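Local coordinates for protein LRA-12 (Uncultured bacterium, PDB 5AEB) that hydrolyses beta-lactam antibiotics, probably including carbapenems, as a class B3 metallo-beta-lactamase with two zinc ions in its active site, at residues A[159-163]-A[199-203]. Residue numbers count along the deposited sequence, not the author numbering.
Sequences PGHTK and SSYPG. With ZN (zinc ion), chain D.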
# COMPACT_ATOMS: atom_id res chain seq x y z
N PRO A 159 12.06 -2.36 -2.91
CA PRO A 159 12.49 -2.60 -1.54
C PRO A 159 13.13 -1.41 -0.85
O PRO A 159 13.54 -0.43 -1.50
CB PRO A 159 13.51 -3.76 -1.69
CG PRO A 159 14.10 -3.51 -3.04
CD PRO A 159 12.90 -3.11 -3.87
N GLY A 160 13.19 -1.50 0.46
CA GLY A 160 13.97 -0.55 1.26
C GLY A 160 13.17 -0.20 2.48
O GLY A 160 13.60 -0.50 3.59
N HIS A 161 12.01 0.43 2.27
CA HIS A 161 11.05 0.66 3.36
C HIS A 161 10.83 -0.64 4.10
O HIS A 161 10.90 -0.67 5.35
CB HIS A 161 9.73 1.22 2.88
CG HIS A 161 8.78 1.63 4.02
ND1 HIS A 161 8.87 2.80 4.66
CD2 HIS A 161 7.72 0.94 4.62
CE1 HIS A 161 7.94 2.88 5.61
NE2 HIS A 161 7.22 1.73 5.59
N THR A 162 10.55 -1.71 3.34
CA THR A 162 10.60 -3.06 3.86
C THR A 162 11.42 -3.87 2.85
O THR A 162 11.71 -3.40 1.74
CB THR A 162 9.21 -3.71 4.16
OG1 THR A 162 8.45 -3.88 2.95
CG2 THR A 162 8.43 -2.89 5.12
N LYS A 163 11.83 -5.07 3.24
CA LYS A 163 12.59 -5.91 2.32
C LYS A 163 11.74 -6.28 1.08
O LYS A 163 12.29 -6.58 0.03
CB LYS A 163 13.10 -7.17 3.02
CG LYS A 163 13.97 -6.88 4.23
CD LYS A 163 14.57 -8.17 4.77
CE LYS A 163 15.23 -7.92 6.13
NZ LYS A 163 16.50 -8.70 6.25
N SER A 199 22.44 -3.99 10.27
CA SER A 199 23.18 -5.18 9.84
C SER A 199 22.31 -6.37 9.35
O SER A 199 22.76 -7.12 8.45
CB SER A 199 24.24 -5.60 10.88
OG SER A 199 25.27 -4.63 11.03
N SER A 200 21.10 -6.56 9.91
CA SER A 200 20.20 -7.66 9.47
C SER A 200 19.43 -7.34 8.17
O SER A 200 18.42 -7.98 7.85
CB SER A 200 19.20 -8.02 10.57
OG SER A 200 18.27 -6.97 10.74
N TYR A 201 19.90 -6.32 7.47
CA TYR A 201 19.41 -5.96 6.16
C TYR A 201 20.63 -5.44 5.39
O TYR A 201 20.76 -4.23 5.18
CB TYR A 201 18.32 -4.90 6.27
CG TYR A 201 17.54 -4.63 4.99
CD1 TYR A 201 17.92 -5.20 3.76
CD2 TYR A 201 16.46 -3.77 4.99
CE1 TYR A 201 17.22 -4.94 2.59
CE2 TYR A 201 15.76 -3.49 3.83
CZ TYR A 201 16.14 -4.07 2.64
OH TYR A 201 15.44 -3.79 1.49
N PRO A 202 21.53 -6.36 4.97
CA PRO A 202 22.80 -5.99 4.36
C PRO A 202 22.64 -5.20 3.05
O PRO A 202 23.42 -4.30 2.78
CB PRO A 202 23.48 -7.35 4.10
CG PRO A 202 22.76 -8.32 4.97
CD PRO A 202 21.35 -7.83 5.02
N GLY A 203 21.62 -5.50 2.25
CA GLY A 203 21.44 -4.80 1.00
C GLY A 203 20.58 -3.56 1.09
O GLY A 203 20.14 -3.06 0.05
ZN ZN D . 5.96 1.23 6.73
O HOH W 1 4.49 2.21 7.36
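The aliphatic part of Lys163 lies over a face of the Tyr201 ring, with CG 3.9 Å from the ring centroid in a CH-pi contact, and its ammonium group reaches past the ring to the backbone, where Lys163 NZ donates a 2.6 Å hydrogen bond to Ser200 O. In this metallo-beta-lactamase fold, 159-163 belongs to a metal-binding loop between strands 151-157 and 166-173, whereas the loop segment 199-203 leads into helix 204-216, with Gly203 at its N-cap. His161 and Thr162 turn their CB atoms away from 199-203. His161 NE2 binds zinc at 1.8 Å, with Gln84, His86 and a water completing the site, while Thr162, beside Gln84 and His86, is hydrogen-bonded through OG1 to Asp110. Gly160, at phi 139° and psi -63°, has a backbone conformation in which a CB would jam against the carbonyl of Pro159. Tyr201 points its CB toward this loop and its ring wedges in beside it; Tyr122 meets the ring edge-to-face, and Asp207 of the helix takes the phenol in a hydrogen bond. Tyr201 OH also sits 3.4 Å from Gly160 N, at an angle too poor for a hydrogen bond; Gly160 N instead donates to Thr162 O at 2.7 Å.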